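Local coordinates for RNase NGR3 (Nicotiana glutinosa, PDB 1VD1), which cleaves RNA as an endoribonuclease of the RNase T2 family, probably through a 2',3'-cyclic phosphate intermediate, at the adenosine monophosphate site. Residues are numbered along the deposited sequence; one frame, centred on the assembly and turned at random.

The adenosine monophosphate site. Residues 12, 16, 21, 43, 46-48, 54, 81-84, 93, 96-97, 100-101, 174-175. With AMP (adenosine monophosphate), chain B; AMP (adenosine monophosphate), chain C.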
loop_
_atom_site.group_PDB
_atom_site.type_symbol
_atom_site.label_atom_id
_atom_site.label_comp_id
_atom_site.label_asym_id
_atom_site.label_seq_id
_atom_site.Cartn_x
_atom_site.Cartn_y
_atom_site.Cartn_z
ATOM N N TYR A 12 -6.605 -7.453 -0.427
ATOM C CA TYR A 12 -5.611 -6.888 -1.313
ATOM C C TYR A 12 -4.807 -6.104 -0.272
ATOM O O TYR A 12 -5.398 -5.360 0.519
ATOM C CB TYR A 12 -6.219 -5.885 -2.288
ATOM C CG TYR A 12 -6.617 -6.471 -3.610
ATOM C CD1 TYR A 12 -7.855 -6.164 -4.174
ATOM C CD2 TYR A 12 -5.760 -7.324 -4.306
ATOM C CE1 TYR A 12 -8.233 -6.701 -5.399
ATOM C CE2 TYR A 12 -6.126 -7.862 -5.532
ATOM C CZ TYR A 12 -7.367 -7.544 -6.067
ATOM O OH TYR A 12 -7.754 -8.076 -7.270
ATOM N N GLN A 16 2.323 1.678 -1.338
ATOM C CA GLN A 16 2.522 2.770 -2.265
ATOM C C GLN A 16 3.958 3.270 -2.200
ATOM O O GLN A 16 4.657 3.054 -1.209
ATOM C CB GLN A 16 1.543 3.880 -1.886
ATOM C CG GLN A 16 1.641 5.179 -2.658
ATOM C CD GLN A 16 0.582 6.158 -2.204
ATOM O OE1 GLN A 16 -0.607 5.967 -2.467
ATOM N NE2 GLN A 16 1.002 7.203 -1.494
ATOM N N TYR A 21 3.563 9.601 -5.411
ATOM C CA TYR A 21 2.320 10.271 -5.055
ATOM C C TYR A 21 2.646 11.758 -4.975
ATOM O O TYR A 21 1.768 12.610 -5.105
ATOM C CB TYR A 21 1.812 9.798 -3.685
ATOM C CG TYR A 21 0.535 10.479 -3.235
ATOM C CD1 TYR A 21 -0.712 10.007 -3.640
ATOM C CD2 TYR A 21 0.578 11.621 -2.429
ATOM C CE1 TYR A 21 -1.888 10.648 -3.254
ATOM C CE2 TYR A 21 -0.592 12.272 -2.037
ATOM C CZ TYR A 21 -1.820 11.779 -2.452
ATOM O OH TYR A 21 -2.984 12.398 -2.053
ATOM N N HIS A 43 -1.013 1.694 2.031
ATOM C CA HIS A 43 -2.152 2.492 1.613
ATOM C C HIS A 43 -3.321 1.839 2.342
ATOM O O HIS A 43 -4.049 2.497 3.087
ATOM C CB HIS A 43 -2.385 2.454 0.103
ATOM C CG HIS A 43 -3.559 3.279 -0.334
ATOM N ND1 HIS A 43 -3.787 3.619 -1.649
ATOM C CD2 HIS A 43 -4.584 3.812 0.375
ATOM C CE1 HIS A 43 -4.901 4.322 -1.735
ATOM N NE2 HIS A 43 -5.406 4.453 -0.521
ATOM N N TRP A 46 -7.419 -4.248 2.152
ATOM C CA TRP A 46 -8.806 -4.310 1.714
ATOM C C TRP A 46 -9.500 -5.647 1.495
ATOM O O TRP A 46 -9.104 -6.422 0.627
ATOM C CB TRP A 46 -8.967 -3.527 0.405
ATOM C CG TRP A 46 -8.324 -2.173 0.360
ATOM C CD1 TRP A 46 -8.161 -1.297 1.393
ATOM C CD2 TRP A 46 -7.820 -1.513 -0.810
ATOM N NE1 TRP A 46 -7.594 -0.127 0.938
ATOM C CE2 TRP A 46 -7.373 -0.236 -0.410
ATOM C CE3 TRP A 46 -7.706 -1.879 -2.157
ATOM C CZ2 TRP A 46 -6.817 0.678 -1.311
ATOM C CZ3 TRP A 46 -7.154 -0.966 -3.057
ATOM C CH2 TRP A 46 -6.716 0.293 -2.626
ATOM N N PRO A 47 -10.548 -5.928 2.281
ATOM C CA PRO A 47 -11.299 -7.177 2.122
ATOM C C PRO A 47 -11.849 -7.099 0.693
ATOM O O PRO A 47 -12.226 -6.020 0.234
ATOM C CB PRO A 47 -12.385 -7.046 3.181
ATOM C CG PRO A 47 -11.634 -6.365 4.302
ATOM C CD PRO A 47 -10.899 -5.265 3.549
ATOM N N ASN A 48 -11.890 -8.227 -0.004
ATOM C CA ASN A 48 -12.330 -8.234 -1.393
ATOM C C ASN A 48 -13.031 -9.550 -1.739
ATOM O O ASN A 48 -12.876 -10.554 -1.035
ATOM C CB ASN A 48 -11.091 -8.070 -2.291
ATOM C CG ASN A 48 -11.372 -7.311 -3.573
ATOM O OD1 ASN A 48 -11.309 -6.088 -3.602
ATOM N ND2 ASN A 48 -11.675 -8.042 -4.648
ATOM N N TRP A 54 -16.265 -5.658 -3.668
ATOM C CA TRP A 54 -15.775 -5.749 -2.299
ATOM C C TRP A 54 -16.719 -5.113 -1.310
ATOM O O TRP A 54 -17.540 -4.271 -1.673
ATOM C CB TRP A 54 -14.417 -5.053 -2.183
ATOM C CG TRP A 54 -14.474 -3.594 -2.526
ATOM C CD1 TRP A 54 -14.803 -2.558 -1.690
ATOM C CD2 TRP A 54 -14.233 -3.009 -3.811
ATOM N NE1 TRP A 54 -14.776 -1.366 -2.380
ATOM C CE2 TRP A 54 -14.429 -1.614 -3.682
ATOM C CE3 TRP A 54 -13.867 -3.529 -5.061
ATOM C CZ2 TRP A 54 -14.271 -0.732 -4.757
ATOM C CZ3 TRP A 54 -13.709 -2.648 -6.133
ATOM C CH2 TRP A 54 -13.911 -1.266 -5.971
ATOM N N PRO A 81 1.850 6.868 6.418
ATOM C CA PRO A 81 1.619 8.313 6.418
ATOM C C PRO A 81 0.539 8.789 5.456
ATOM O O PRO A 81 0.219 8.119 4.475
ATOM C CB PRO A 81 2.983 8.866 6.026
ATOM C CG PRO A 81 3.437 7.848 5.009
ATOM C CD PRO A 81 3.117 6.547 5.731
ATOM N N SER A 82 -0.029 9.951 5.763
ATOM C CA SER A 82 -1.009 10.570 4.884
ATOM C C SER A 82 -0.182 11.618 4.157
ATOM O O SER A 82 0.556 12.371 4.793
ATOM C CB SER A 82 -2.119 11.268 5.668
ATOM O OG SER A 82 -2.952 12.002 4.781
ATOM N N LEU A 83 -0.290 11.663 2.837
ATOM C CA LEU A 83 0.471 12.630 2.058
ATOM C C LEU A 83 -0.451 13.701 1.500
ATOM O O LEU A 83 -0.027 14.551 0.716
ATOM C CB LEU A 83 1.198 11.924 0.911
ATOM C CG LEU A 83 2.208 10.852 1.327
ATOM C CD1 LEU A 83 2.795 10.180 0.091
ATOM C CD2 LEU A 83 3.306 11.488 2.164
ATOM N N ALA A 84 -1.714 13.656 1.907
ATOM C CA ALA A 84 -2.692 14.623 1.436
ATOM C C ALA A 84 -2.457 15.967 2.105
ATOM O O ALA A 84 -1.737 16.064 3.098
ATOM C CB ALA A 84 -4.104 14.128 1.729
ATOM N N PHE A 93 -6.647 9.704 7.879
ATOM C CA PHE A 93 -6.397 8.690 6.869
ATOM C C PHE A 93 -6.643 7.296 7.453
ATOM O O PHE A 93 -7.285 6.458 6.820
ATOM C CB PHE A 93 -4.957 8.836 6.358
ATOM C CG PHE A 93 -4.639 7.985 5.157
ATOM C CD1 PHE A 93 -5.611 7.705 4.202
ATOM C CD2 PHE A 93 -3.352 7.492 4.967
ATOM C CE1 PHE A 93 -5.303 6.944 3.075
ATOM C CE2 PHE A 93 -3.034 6.733 3.843
ATOM C CZ PHE A 93 -4.010 6.456 2.896
ATOM N N HIS A 96 -10.323 6.673 8.102
ATOM C CA HIS A 96 -10.972 6.401 6.821
ATOM C C HIS A 96 -10.789 4.945 6.390
ATOM O O HIS A 96 -11.746 4.279 6.003
ATOM C CB HIS A 96 -10.393 7.319 5.737
ATOM C CG HIS A 96 -10.748 6.913 4.338
ATOM N ND1 HIS A 96 -12.033 6.977 3.844
ATOM C CD2 HIS A 96 -9.982 6.434 3.327
ATOM C CE1 HIS A 96 -12.045 6.555 2.592
ATOM N NE2 HIS A 96 -10.813 6.220 2.254
ATOM N N GLU A 97 -9.554 4.460 6.441
ATOM C CA GLU A 97 -9.283 3.086 6.039
ATOM C C GLU A 97 -9.928 2.106 7.007
ATOM O O GLU A 97 -10.426 1.057 6.598
ATOM C CB GLU A 97 -7.772 2.852 5.953
ATOM C CG GLU A 97 -7.112 3.659 4.842
ATOM C CD GLU A 97 -7.579 3.239 3.454
ATOM O OE1 GLU A 97 -7.580 4.092 2.539
ATOM O OE2 GLU A 97 -7.929 2.053 3.268
ATOM N N LYS A 100 -13.919 2.371 6.353
ATOM C CA LYS A 100 -14.266 1.868 5.035
ATOM C C LYS A 100 -13.920 0.411 4.792
ATOM O O LYS A 100 -14.714 -0.336 4.210
ATOM C CB LYS A 100 -13.587 2.714 3.961
ATOM C CG LYS A 100 -14.035 2.369 2.553
ATOM C CD LYS A 100 -13.425 3.328 1.553
ATOM C CE LYS A 100 -13.974 3.076 0.164
ATOM N NZ LYS A 100 -13.344 3.986 -0.831
ATOM N N HIS A 101 -12.737 0.010 5.241
ATOM C CA HIS A 101 -12.271 -1.346 5.002
ATOM C C HIS A 101 -12.101 -2.202 6.246
ATOM O O HIS A 101 -12.550 -3.343 6.274
ATOM C CB HIS A 101 -10.949 -1.286 4.231
ATOM C CG HIS A 101 -11.048 -0.572 2.917
ATOM N ND1 HIS A 101 -11.720 -1.096 1.835
ATOM C CD2 HIS A 101 -10.556 0.623 2.512
ATOM C CE1 HIS A 101 -11.633 -0.259 0.817
ATOM N NE2 HIS A 101 -10.932 0.792 1.202
ATOM N N TYR A 174 3.727 3.109 -8.876
ATOM C CA TYR A 174 2.967 3.870 -7.891
ATOM C C TYR A 174 2.496 3.010 -6.730
ATOM O O TYR A 174 2.763 3.326 -5.571
ATOM C CB TYR A 174 1.783 4.537 -8.592
ATOM C CG TYR A 174 0.789 5.211 -7.674
ATOM C CD1 TYR A 174 1.208 6.093 -6.674
ATOM C CD2 TYR A 174 -0.580 4.977 -7.816
ATOM C CE1 TYR A 174 0.281 6.720 -5.836
ATOM C CE2 TYR A 174 -1.507 5.595 -6.989
ATOM C CZ TYR A 174 -1.073 6.463 -6.004
ATOM O OH TYR A 174 -2.001 7.070 -5.188
ATOM N N GLN A 175 1.788 1.926 -7.030
ATOM C CA GLN A 175 1.329 1.035 -5.971
ATOM C C GLN A 175 1.593 -0.436 -6.267
ATOM O O GLN A 175 1.654 -0.856 -7.426
ATOM C CB GLN A 175 -0.154 1.269 -5.678
ATOM C CG GLN A 175 -0.374 2.618 -5.010
ATOM C CD GLN A 175 -1.770 2.797 -4.466
ATOM O OE1 GLN A 175 -1.949 3.350 -3.381
ATOM N NE2 GLN A 175 -2.768 2.338 -5.214
HETATM P P AMP B . -9.682 3.811 -0.485
HETATM O O1P AMP B . -10.088 5.158 -0.047
HETATM O O2P AMP B . -10.804 2.820 -0.445
HETATM O O3P AMP B . -8.447 3.310 0.271
HETATM O "O5'" AMP B . -9.271 4.051 -2.046
HETATM C "C5'" AMP B . -8.650 3.000 -2.808
HETATM C "C4'" AMP B . -8.959 3.265 -4.304
HETATM O "O4'" AMP B . -9.056 1.964 -4.979
HETATM C "C3'" AMP B . -10.407 4.072 -4.563
HETATM O "O3'" AMP B . -10.137 4.988 -5.734
HETATM C "C2'" AMP B . -11.387 2.834 -4.875
HETATM O "O2'" AMP B . -12.249 3.030 -5.981
HETATM C "C1'" AMP B . -10.422 1.561 -5.197
HETATM N N9 AMP B . -10.703 0.415 -4.292
HETATM C C8 AMP B . -11.169 0.438 -2.959
HETATM N N7 AMP B . -11.308 -0.748 -2.332
HETATM C C5 AMP B . -10.916 -1.588 -3.375
HETATM C C6 AMP B . -10.819 -2.999 -3.423
HETATM N N6 AMP B . -11.157 -3.716 -2.292
HETATM N N1 AMP B . -10.389 -3.542 -4.646
HETATM C C2 AMP B . -10.074 -2.783 -5.724
HETATM N N3 AMP B . -10.159 -1.432 -5.768
HETATM C C4 AMP B . -10.560 -0.904 -4.575
HETATM P P AMP C . -5.614 6.821 -5.781
HETATM O O1P AMP C . -6.063 6.185 -7.027
HETATM O O2P AMP C . -4.986 8.157 -6.004
HETATM O O3P AMP C . -4.707 5.898 -4.961
HETATM O "O5'" AMP C . -7.014 7.060 -4.953
HETATM C "C5'" AMP C . -7.041 6.879 -3.503
HETATM C "C4'" AMP C . -7.561 8.198 -2.855
HETATM O "O4'" AMP C . -6.889 8.347 -1.548
HETATM C "C3'" AMP C . -7.227 9.583 -3.746
HETATM O "O3'" AMP C . -8.421 10.488 -3.523
HETATM C "C2'" AMP C . -5.872 10.051 -3.030
HETATM O "O2'" AMP C . -5.703 11.455 -2.936
HETATM C "C1'" AMP C . -5.947 9.436 -1.534
HETATM N N9 AMP C . -4.630 8.911 -1.110
HETATM C C8 AMP C . -3.840 7.919 -1.727
HETATM N N7 AMP C . -2.601 7.726 -1.228
HETATM C C5 AMP C . -2.658 8.617 -0.155
HETATM C C6 AMP C . -1.683 8.957 0.818
HETATM N N6 AMP C . -0.446 8.348 0.762
HETATM N N1 AMP C . -2.076 9.904 1.769
HETATM C C2 AMP C . -3.322 10.426 1.822
HETATM N N3 AMP C . -4.308 10.165 0.940
HETATM C C4 AMP C . -3.905 9.294 -0.031
HETATM O O HOH W 1 -5.767 3.383 -4.881
HETATM O O HOH W 2 -7.298 6.503 0.257
#
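This is the RNase T2 active-site cleft, with an AMP in each of two base pockets. Chain C AMP is poorly ordered.

Stacking holds both adenines. Trp54 lies almost parallel to the adenine of chain B AMP, its six-membered ring over the pyrimidine ring. Its CG takes the crowded position between backbone N and carbonyl carbon (chi1 61°). Trp46 packs on the other adenine face, tilted by 26°. An alanine in place of Trp54 would remove one wall of this sandwich and would probably leave the base loosely held. The chain C adenine sits between Phe93, nearly parallel, and the more tilted Tyr21.

Hydrogen bonds read the base edges. N6 of chain B AMP donates to Asn48 OD1 (2.7 Å), but that oxygen also crowds the acceptor N1. Backbone N of Leu83 gives N1 of chain C AMP a nearly straight bond of 2.7 Å. Gln16 faces N7 with OE1 and N6 with NE2, mismatched as modelled; a flipped amide would probably pair better. Tyr21 OH bonds the ribose O2'.

Polar and probably charged side chains ring the chain B AMP phosphate. His96 NE2 donates in its ring plane to O1P of chain B AMP (2.6 Å, 175° at H). O2P of the same AMP accepts from His101 NE2 and from Lys100 NZ, the latter a salt bridge of 2.8 Å. Glu97 OE1 lies 2.6 Å from O3P of chain B AMP, so a proton is probably shared. Catalytic His43 is oriented by ND1 donating to Gln175 OE1. Its NE2 meets a water that links both nucleotides. Tyr174 OH donates to O3P of chain C AMP.

Helix 91-102 supplies the groups around the chain B phosphate, and Phe93; strands 10-16, 41-48 and 171-181 line the cleft, and loops complete both base pockets.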